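Local atomic coordinates of erythropoietin (Homo sapiens, PDB entry 1EER), a protein that acts as a hormone that controls red-cell production by binding and dimerizing the erythropoietin receptor, which activates the kinase JAK2. Residues A[49-54]-A[60-65]; A[107-112]-A[151-156]; A[24-29]-A[89-94]. The protein carries 5 engineered substitutions. All coordinates share one frame; numbering follows the deposited sequence.

Contact 1: residues A[49-54]-A[60-65]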
loop_
_atom_site.group_PDB
_atom_site.type_symbol
_atom_site.label_atom_id
_atom_site.label_comp_id
_atom_site.label_asym_id
_atom_site.label_seq_id
_atom_site.Cartn_x
_atom_site.Cartn_y
_atom_site.Cartn_z
ATOM N N TYR A 49 -10.701 -1.898 -21.485
ATOM C CA TYR A 49 -10.886 -2.430 -22.828
ATOM C C TYR A 49 -9.878 -1.766 -23.775
ATOM O O TYR A 49 -9.168 -2.444 -24.524
ATOM C CB TYR A 49 -12.315 -2.172 -23.327
ATOM C CG TYR A 49 -12.511 -2.637 -24.750
ATOM C CD1 TYR A 49 -12.556 -3.993 -25.053
ATOM C CD2 TYR A 49 -12.568 -1.728 -25.804
ATOM C CE1 TYR A 49 -12.642 -4.444 -26.369
ATOM C CE2 TYR A 49 -12.656 -2.168 -27.132
ATOM C CZ TYR A 49 -12.688 -3.535 -27.404
ATOM O OH TYR A 49 -12.735 -3.998 -28.704
ATOM N N ALA A 50 -9.815 -0.439 -23.740
ATOM C CA ALA A 50 -8.884 0.287 -24.591
ATOM C C ALA A 50 -7.439 0.142 -24.100
ATOM O O ALA A 50 -6.511 0.005 -24.898
ATOM C CB ALA A 50 -9.267 1.747 -24.638
ATOM N N TRP A 51 -7.264 0.166 -22.781
ATOM C CA TRP A 51 -5.948 0.059 -22.168
ATOM C C TRP A 51 -5.148 -1.173 -22.606
ATOM O O TRP A 51 -3.986 -1.058 -23.004
ATOM C CB TRP A 51 -6.085 0.090 -20.638
ATOM C CG TRP A 51 -4.786 -0.113 -19.890
ATOM C CD1 TRP A 51 -4.287 -1.301 -19.435
ATOM C CD2 TRP A 51 -3.836 0.900 -19.496
ATOM N NE1 TRP A 51 -3.091 -1.096 -18.784
ATOM C CE2 TRP A 51 -2.787 0.241 -18.803
ATOM C CE3 TRP A 51 -3.768 2.294 -19.658
ATOM C CZ2 TRP A 51 -1.674 0.933 -18.269
ATOM C CZ3 TRP A 51 -2.657 2.987 -19.125
ATOM C CH2 TRP A 51 -1.628 2.296 -18.440
ATOM N N LYS A 52 -5.761 -2.350 -22.547
ATOM C CA LYS A 52 -5.061 -3.571 -22.930
ATOM C C LYS A 52 -4.896 -3.751 -24.442
ATOM O O LYS A 52 -4.211 -4.648 -24.916
ATOM C CB LYS A 52 -5.825 -4.760 -22.345
ATOM C CG LYS A 52 -7.088 -5.090 -23.144
ATOM C CD LYS A 52 -7.816 -6.320 -22.599
ATOM C CE LYS A 52 -7.693 -6.448 -21.076
ATOM N NZ LYS A 52 -8.817 -7.223 -20.556
ATOM N N ARG A 53 -5.522 -2.879 -25.227
ATOM C CA ARG A 53 -5.426 -2.971 -26.676
ATOM C C ARG A 53 -4.418 -2.011 -27.289
ATOM O O ARG A 53 -3.980 -2.208 -28.426
ATOM C CB ARG A 53 -6.791 -2.711 -27.307
ATOM C CG ARG A 53 -7.868 -3.669 -26.861
ATOM C CD ARG A 53 -9.038 -3.639 -27.818
ATOM N NE ARG A 53 -9.059 -2.435 -28.648
ATOM C CZ ARG A 53 -9.312 -2.435 -29.955
ATOM N NH1 ARG A 53 -9.564 -3.576 -30.583
ATOM N NH2 ARG A 53 -9.322 -1.296 -30.634
ATOM N N MET A 54 -4.044 -0.971 -26.551
ATOM C CA MET A 54 -3.097 -0.005 -27.091
ATOM C C MET A 54 -1.649 -0.461 -26.999
ATOM O O MET A 54 -1.290 -1.254 -26.127
ATOM C CB MET A 54 -3.260 1.355 -26.403
ATOM C CG MET A 54 -3.180 1.340 -24.896
ATOM S SD MET A 54 -3.017 3.013 -24.240
ATOM C CE MET A 54 -4.620 3.258 -23.500
ATOM N N ALA A 60 3.578 3.644 -21.138
ATOM C CA ALA A 60 4.726 4.396 -20.646
ATOM C C ALA A 60 4.490 5.897 -20.823
ATOM O O ALA A 60 4.646 6.676 -19.882
ATOM C CB ALA A 60 5.980 3.970 -21.398
ATOM N N VAL A 61 4.109 6.296 -22.034
ATOM C CA VAL A 61 3.839 7.702 -22.334
ATOM C C VAL A 61 2.849 8.295 -21.338
ATOM O O VAL A 61 3.123 9.307 -20.685
ATOM C CB VAL A 61 3.253 7.872 -23.762
ATOM C CG1 VAL A 61 2.928 9.345 -24.029
ATOM C CG2 VAL A 61 4.236 7.343 -24.793
ATOM N N GLU A 62 1.691 7.655 -21.223
ATOM C CA GLU A 62 0.661 8.120 -20.305
ATOM C C GLU A 62 1.139 8.292 -18.864
ATOM O O GLU A 62 0.960 9.354 -18.272
ATOM C CB GLU A 62 -0.527 7.153 -20.318
ATOM C CG GLU A 62 -1.597 7.505 -21.326
ATOM C CD GLU A 62 -2.794 6.581 -21.237
ATOM O OE1 GLU A 62 -3.298 6.373 -20.115
ATOM O OE2 GLU A 62 -3.223 6.063 -22.288
ATOM N N VAL A 63 1.734 7.245 -18.302
ATOM C CA VAL A 63 2.194 7.283 -16.910
ATOM C C VAL A 63 3.316 8.291 -16.621
ATOM O O VAL A 63 3.230 9.077 -15.675
ATOM C CB VAL A 63 2.636 5.864 -16.444
ATOM C CG1 VAL A 63 3.250 5.918 -15.039
ATOM C CG2 VAL A 63 1.431 4.934 -16.452
ATOM N N TRP A 64 4.358 8.264 -17.438
ATOM C CA TRP A 64 5.480 9.164 -17.249
ATOM C C TRP A 64 5.062 10.628 -17.340
ATOM O O TRP A 64 5.378 11.429 -16.463
ATOM C CB TRP A 64 6.572 8.864 -18.274
ATOM C CG TRP A 64 7.750 9.735 -18.086
ATOM C CD1 TRP A 64 8.112 10.801 -18.855
ATOM C CD2 TRP A 64 8.686 9.674 -17.013
ATOM N NE1 TRP A 64 9.217 11.416 -18.320
ATOM C CE2 TRP A 64 9.591 10.743 -17.188
ATOM C CE3 TRP A 64 8.849 8.822 -15.915
ATOM C CZ2 TRP A 64 10.648 10.982 -16.302
ATOM C CZ3 TRP A 64 9.900 9.061 -15.036
ATOM C CH2 TRP A 64 10.784 10.133 -15.237
ATOM N N GLN A 65 4.351 10.988 -18.398
ATOM C CA GLN A 65 3.925 12.366 -18.533
ATOM C C GLN A 65 2.891 12.712 -17.474
ATOM O O GLN A 65 2.958 13.780 -16.868
ATOM C CB GLN A 65 3.351 12.603 -19.913
ATOM C CG GLN A 65 4.386 12.539 -20.982
ATOM C CD GLN A 65 3.792 12.735 -22.344
ATOM O OE1 GLN A 65 4.327 12.261 -23.340
ATOM N NE2 GLN A 65 2.672 13.437 -22.399
#

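Contact 2: residues A[107-112]-A[151-156]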
loop_
_atom_site.group_PDB
_atom_site.type_symbol
_atom_site.label_atom_id
_atom_site.label_comp_id
_atom_site.label_asym_id
_atom_site.label_seq_id
_atom_site.Cartn_x
_atom_site.Cartn_y
_atom_site.Cartn_z
ATOM N N THR A 107 11.936 8.693 -9.934
ATOM C CA THR A 107 13.247 8.088 -10.087
ATOM C C THR A 107 13.049 6.603 -10.350
ATOM O O THR A 107 13.692 6.025 -11.222
ATOM C CB THR A 107 14.106 8.277 -8.809
ATOM O OG1 THR A 107 14.362 9.674 -8.598
ATOM C CG2 THR A 107 15.436 7.549 -8.946
ATOM N N LEU A 108 12.133 6.002 -9.598
ATOM C CA LEU A 108 11.817 4.580 -9.724
ATOM C C LEU A 108 11.320 4.196 -11.127
ATOM O O LEU A 108 11.735 3.171 -11.685
ATOM C CB LEU A 108 10.768 4.201 -8.672
ATOM C CG LEU A 108 11.169 3.245 -7.537
ATOM C CD1 LEU A 108 12.664 3.337 -7.240
ATOM C CD2 LEU A 108 10.346 3.577 -6.303
ATOM N N LEU A 109 10.441 5.023 -11.692
ATOM C CA LEU A 109 9.874 4.780 -13.020
ATOM C C LEU A 109 10.906 4.832 -14.133
ATOM O O LEU A 109 10.906 4.000 -15.042
ATOM C CB LEU A 109 8.793 5.810 -13.326
ATOM C CG LEU A 109 7.406 5.274 -13.622
ATOM C CD1 LEU A 109 7.134 4.046 -12.765
ATOM C CD2 LEU A 109 6.395 6.365 -13.341
ATOM N N ARG A 110 11.771 5.838 -14.066
ATOM C CA ARG A 110 12.804 6.023 -15.069
ATOM C C ARG A 110 13.667 4.784 -15.165
ATOM O O ARG A 110 13.969 4.313 -16.250
ATOM C CB ARG A 110 13.670 7.229 -14.707
ATOM C CG ARG A 110 14.961 7.319 -15.490
ATOM C CD ARG A 110 15.725 8.569 -15.111
ATOM N NE ARG A 110 14.833 9.715 -14.991
ATOM C CZ ARG A 110 14.948 10.649 -14.058
ATOM N NH1 ARG A 110 15.921 10.568 -13.163
ATOM N NH2 ARG A 110 14.092 11.659 -14.018
ATOM N N ALA A 111 14.072 4.263 -14.018
ATOM C CA ALA A 111 14.910 3.074 -13.982
ATOM C C ALA A 111 14.167 1.952 -14.673
ATOM O O ALA A 111 14.779 1.053 -15.236
ATOM C CB ALA A 111 15.220 2.696 -12.549
ATOM N N LEU A 112 12.842 2.021 -14.625
ATOM C CA LEU A 112 11.988 1.023 -15.255
ATOM C C LEU A 112 11.970 1.215 -16.775
ATOM O O LEU A 112 11.497 0.353 -17.516
ATOM C CB LEU A 112 10.565 1.134 -14.696
ATOM C CG LEU A 112 9.733 -0.118 -14.382
ATOM C CD1 LEU A 112 8.294 0.184 -14.712
ATOM C CD2 LEU A 112 10.218 -1.332 -15.167
ATOM N N GLY A 151 -3.840 3.378 -10.043
ATOM C CA GLY A 151 -4.414 3.046 -11.333
ATOM C C GLY A 151 -3.438 2.726 -12.449
ATOM O O GLY A 151 -2.767 1.698 -12.422
ATOM N N LYS A 152 -3.356 3.608 -13.441
ATOM C CA LYS A 152 -2.474 3.373 -14.569
ATOM C C LYS A 152 -1.008 3.225 -14.172
ATOM O O LYS A 152 -0.261 2.508 -14.835
ATOM C CB LYS A 152 -2.643 4.476 -15.619
ATOM C CG LYS A 152 -2.145 5.836 -15.206
ATOM C CD LYS A 152 -2.343 6.826 -16.332
ATOM C CE LYS A 152 -3.776 7.337 -16.359
ATOM N NZ LYS A 152 -4.252 7.604 -17.743
ATOM N N LEU A 153 -0.588 3.890 -13.101
ATOM C CA LEU A 153 0.802 3.743 -12.672
ATOM C C LEU A 153 1.019 2.286 -12.271
ATOM O O LEU A 153 1.923 1.614 -12.777
ATOM C CB LEU A 153 1.118 4.655 -11.486
ATOM C CG LEU A 153 2.623 4.755 -11.215
ATOM C CD1 LEU A 153 2.959 6.151 -10.743
ATOM C CD2 LEU A 153 3.035 3.726 -10.181
ATOM N N LYS A 154 0.175 1.798 -11.370
ATOM C CA LYS A 154 0.275 0.416 -10.924
ATOM C C LYS A 154 0.153 -0.514 -12.119
ATOM O O LYS A 154 0.943 -1.449 -12.261
ATOM C CB LYS A 154 -0.816 0.095 -9.892
ATOM C CG LYS A 154 -0.780 -1.333 -9.370
ATOM C CD LYS A 154 0.634 -1.775 -8.967
ATOM C CE LYS A 154 0.611 -2.772 -7.801
ATOM N NZ LYS A 154 1.774 -3.705 -7.793
ATOM N N LEU A 155 -0.827 -0.248 -12.983
ATOM C CA LEU A 155 -1.048 -1.073 -14.170
ATOM C C LEU A 155 0.182 -1.122 -15.066
ATOM O O LEU A 155 0.610 -2.198 -15.489
ATOM C CB LEU A 155 -2.244 -0.555 -14.974
ATOM C CG LEU A 155 -3.634 -0.860 -14.397
ATOM C CD1 LEU A 155 -4.699 -0.262 -15.310
ATOM C CD2 LEU A 155 -3.836 -2.365 -14.243
ATOM N N TYR A 156 0.745 0.043 -15.363
ATOM C CA TYR A 156 1.929 0.099 -16.200
ATOM C C TYR A 156 3.081 -0.677 -15.534
ATOM O O TYR A 156 3.723 -1.527 -16.162
ATOM C CB TYR A 156 2.344 1.555 -16.428
ATOM C CG TYR A 156 3.751 1.669 -16.955
ATOM C CD1 TYR A 156 4.066 1.206 -18.230
ATOM C CD2 TYR A 156 4.783 2.158 -16.157
ATOM C CE1 TYR A 156 5.369 1.216 -18.699
ATOM C CE2 TYR A 156 6.093 2.171 -16.621
ATOM C CZ TYR A 156 6.375 1.694 -17.894
ATOM O OH TYR A 156 7.661 1.671 -18.373
#

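Contact 3: residues A[24-29]-A[89-94]. Engineered in segment 24-29: Lys24 (natural residue Asn).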
loop_
_atom_site.group_PDB
_atom_site.type_symbol
_atom_site.label_atom_id
_atom_site.label_comp_id
_atom_site.label_asym_id
_atom_site.label_seq_id
_atom_site.Cartn_x
_atom_site.Cartn_y
_atom_site.Cartn_z
ATOM N N LYS A 24 -8.315 9.734 1.659
ATOM C CA LYS A 24 -9.308 9.484 2.694
ATOM C C LYS A 24 -9.456 10.663 3.648
ATOM O O LYS A 24 -10.569 11.094 3.950
ATOM C CB LYS A 24 -8.950 8.221 3.475
ATOM C CG LYS A 24 -9.902 7.896 4.617
ATOM C CD LYS A 24 -9.285 6.871 5.573
ATOM C CE LYS A 24 -8.591 7.554 6.753
ATOM N NZ LYS A 24 -7.625 6.658 7.453
ATOM N N ILE A 25 -8.330 11.189 4.119
ATOM C CA ILE A 25 -8.344 12.314 5.049
ATOM C C ILE A 25 -8.925 13.607 4.439
ATOM O O ILE A 25 -9.573 14.395 5.138
ATOM C CB ILE A 25 -6.910 12.574 5.587
ATOM C CG1 ILE A 25 -6.457 11.383 6.446
ATOM C CG2 ILE A 25 -6.862 13.870 6.379
ATOM C CD1 ILE A 25 -7.353 11.083 7.637
ATOM N N THR A 26 -8.711 13.831 3.145
ATOM C CA THR A 26 -9.240 15.043 2.523
ATOM C C THR A 26 -10.739 14.969 2.229
ATOM O O THR A 26 -11.318 15.915 1.701
ATOM C CB THR A 26 -8.482 15.428 1.215
ATOM O OG1 THR A 26 -8.012 14.261 0.540
ATOM C CG2 THR A 26 -7.291 16.311 1.547
ATOM N N THR A 27 -11.374 13.852 2.572
ATOM C CA THR A 27 -12.805 13.737 2.353
ATOM C C THR A 27 -13.549 14.476 3.485
ATOM O O THR A 27 -14.726 14.811 3.365
ATOM C CB THR A 27 -13.257 12.237 2.236
ATOM O OG1 THR A 27 -12.938 11.511 3.430
ATOM C CG2 THR A 27 -12.569 11.579 1.043
ATOM N N GLY A 28 -12.850 14.757 4.578
ATOM C CA GLY A 28 -13.480 15.483 5.669
ATOM C C GLY A 28 -13.034 16.933 5.627
ATOM O O GLY A 28 -13.051 17.640 6.631
ATOM N N CYS A 29 -12.645 17.368 4.432
ATOM C CA CYS A 29 -12.140 18.716 4.177
ATOM C C CYS A 29 -13.032 19.881 4.580
ATOM O O CYS A 29 -12.640 20.717 5.400
ATOM C CB CYS A 29 -11.794 18.859 2.698
ATOM S SG CYS A 29 -10.021 18.695 2.351
ATOM N N GLU A 89 -5.126 21.710 9.218
ATOM C CA GLU A 89 -3.857 21.312 9.807
ATOM C C GLU A 89 -3.316 19.990 9.244
ATOM O O GLU A 89 -2.099 19.782 9.202
ATOM C CB GLU A 89 -4.028 21.177 11.323
ATOM C CG GLU A 89 -2.792 20.678 12.059
ATOM C CD GLU A 89 -2.074 21.790 12.812
ATOM O OE1 GLU A 89 -2.029 22.929 12.294
ATOM O OE2 GLU A 89 -1.554 21.525 13.920
ATOM N N PRO A 90 -4.208 19.073 8.821
ATOM C CA PRO A 90 -3.749 17.789 8.279
ATOM C C PRO A 90 -3.024 17.864 6.944
ATOM O O PRO A 90 -2.118 17.077 6.676
ATOM C CB PRO A 90 -5.032 16.958 8.170
ATOM C CG PRO A 90 -6.086 17.727 8.924
ATOM C CD PRO A 90 -5.680 19.150 8.847
ATOM N N LEU A 91 -3.425 18.815 6.110
ATOM C CA LEU A 91 -2.852 18.983 4.778
ATOM C C LEU A 91 -1.332 18.936 4.648
ATOM O O LEU A 91 -0.806 18.262 3.768
ATOM C CB LEU A 91 -3.345 20.292 4.162
ATOM C CG LEU A 91 -4.761 20.293 3.589
ATOM C CD1 LEU A 91 -5.068 21.652 2.999
ATOM C CD2 LEU A 91 -4.894 19.212 2.543
ATOM N N GLN A 92 -0.628 19.652 5.517
ATOM C CA GLN A 92 0.829 19.720 5.437
ATOM C C GLN A 92 1.598 18.417 5.247
ATOM O O GLN A 92 2.312 18.263 4.254
ATOM C CB GLN A 92 1.400 20.458 6.651
ATOM C CG GLN A 92 2.837 20.948 6.445
ATOM C CD GLN A 92 2.982 21.898 5.264
ATOM O OE1 GLN A 92 3.603 21.566 4.250
ATOM N NE2 GLN A 92 2.411 23.087 5.392
ATOM N N LEU A 93 1.463 17.480 6.183
ATOM C CA LEU A 93 2.211 16.230 6.078
ATOM C C LEU A 93 1.872 15.402 4.857
ATOM O O LEU A 93 2.762 14.799 4.262
ATOM C CB LEU A 93 2.044 15.376 7.338
ATOM C CG LEU A 93 0.676 15.299 8.009
ATOM C CD1 LEU A 93 0.569 13.967 8.741
ATOM C CD2 LEU A 93 0.495 16.478 8.974
ATOM N N HIS A 94 0.597 15.378 4.476
ATOM C CA HIS A 94 0.175 14.606 3.311
ATOM C C HIS A 94 0.816 15.184 2.061
ATOM O O HIS A 94 1.190 14.449 1.155
ATOM C CB HIS A 94 -1.351 14.618 3.169
ATOM C CG HIS A 94 -2.067 13.950 4.302
ATOM N ND1 HIS A 94 -2.028 12.588 4.508
ATOM C CD2 HIS A 94 -2.831 14.459 5.298
ATOM C CE1 HIS A 94 -2.736 12.287 5.583
ATOM N NE2 HIS A 94 -3.234 13.405 6.081
#

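Contact 1: residues A[49-54]-A[60-65]
In this four-helix-bundle cytokine the short helix 48-51 lies in the long crossover that leads from helix 9-25 to helix 56-82, and here the end of that crossover meets the first turns of the long helix through Trp51, Met54 and Glu62. The backbones stand well apart, with the CA atoms of Trp51 and Glu62 10.6 Å from each other, and the side chains bridge the gap. Glu62 runs out extended beyond CG and points its carboxylate at both partners, one oxygen to each. Glu62 OE1 comes to the edge of the Trp51 indole, in the plane of the ring, 3.6 Å from CZ3; carboxylate and ring planes are 74° apart. Glu62 OE2 lies 3.4 Å from Met54 CE and 3.6 Å from Met54 SD. Met54 reaches it because CG sits between the backbone N and the carbonyl carbon (chi1 54°) and the chain then bends at chi3. No hydrogen bond joins the segments: the charge of Glu62 is met by Lys152 NZ in a salt bridge to OE1. Trp51 also packs on Lys152 and Leu155, so helix 138-161 borders both the short helix and helix 56-82 here.

Contact 2: residues A[107-112]-A[151-156]
Leu112 and Tyr156 reach for each other from opposite directions, and the methyl CD1 of Leu112 ends 3.5 Å from CE2 of the tyrosine ring. It approaches obliquely: Leu112 CD1 lies toward the hydroxyl end of the ring, 4.0 Å from both CZ and OH of Tyr156. The tyrosine is aimed across the gap by its first torsion: CG stands anti to the backbone N (chi1 164°), which swings the ring off helix 138-161 toward helix 91-111. One turn back from Leu112, Leu109 sends out both of its methyls. Both leucines reach the ring with first torsions away from staggered values, chi1 -121° at Leu109 and -140° at Leu112. Leu109 CD1 comes up at the ring edge, close to the plane, 4.4 Å from CE2 of Tyr156, and Leu109 CD2 stops 4.3 Å from Leu153 CD1. The CB of Leu153 is not directed straight at the partner helix; the branch at the end of the side chain closes the distance. These leucines and the tyrosine belong to the hydrophobic core of the four-helix bundle, where helices 91-111 and 138-161 meet as diagonal partners, flanked by helices 56-82 and 9-25. Helix 56-82 adds Val63, which packs on Leu109 and Tyr156, and Leu67, which touches Leu109 and Leu153; helix 9-25 contributes Leu12 against Leu153. Only apolar contacts link the two segments. On the outer surface, Leu108 packs on an aromatic side chain of one neighbouring protein chain and Leu155 on an aromatic side chain of the other, while Pro3 of the N-terminal region lies against Leu112.

Contact 3: residues A[24-29]-A[89-94]
At one end of the four-helix bundle, the last turn of helix 9-25 and the loop after it pack against the start of helix 91-111, with Ile25 and Thr26 facing Pro90, Leu91 and His94. The apolar contacts come first. Ile25 puts its CG2 methyl 4.0 Å from CB of Pro90; this branch is anti to the backbone N, while CG1 lies beside that N (chi1 -66°). Thr26 and Leu91 cross nearly at right angles, methyl to methyl, with Thr26 CG2 3.9 Å from Leu91 CD2. Phe142 of helix 138-161 touches Thr26, Leu91 and His94, closing this cluster from a third helix.

A second kind of contact is aliphatic against aromatic. Ile25 also crosses the His94 side chain at about a right angle and meets its ring obliquely, CG2 lying 3.7 Å from NE2 and CG1 3.9 Å from CE1.

One covalent link lies close by, the disulfide of Cys29 with Cys33 beyond the helix. No hydrogen bond crosses the contact; the polar bonds described here are on the side of 24-29. The hydroxyl of Thr26 turns back to the carbonyls of Ala22 and Glu23, so its methyl is the part presented to Leu91. Where the helix gives out, the O of Lys24, an engineered residue, accepts a bond from Thr27 N at 3.2 Å.

In the fold
Contact 2 lies nearest the middle of the chain and is buried and wholly apolar, whereas contact 1, farther out and only partly buried, sets a carboxylate against an indole edge and a thioether. The two touch through a salt bridge and the packing of Val63. Contact 3 sits on the opposite side of the chain's centre, its centre about 25 Å from that of contact 2, yet both use helix 91-111, contact 3 at its start and contact 2 at its end. Contact 3 is buried as well, but mixes methyl packing with an imidazole. Helix 138-161 borders contacts 1 and 3 and supplies one segment of contact 2.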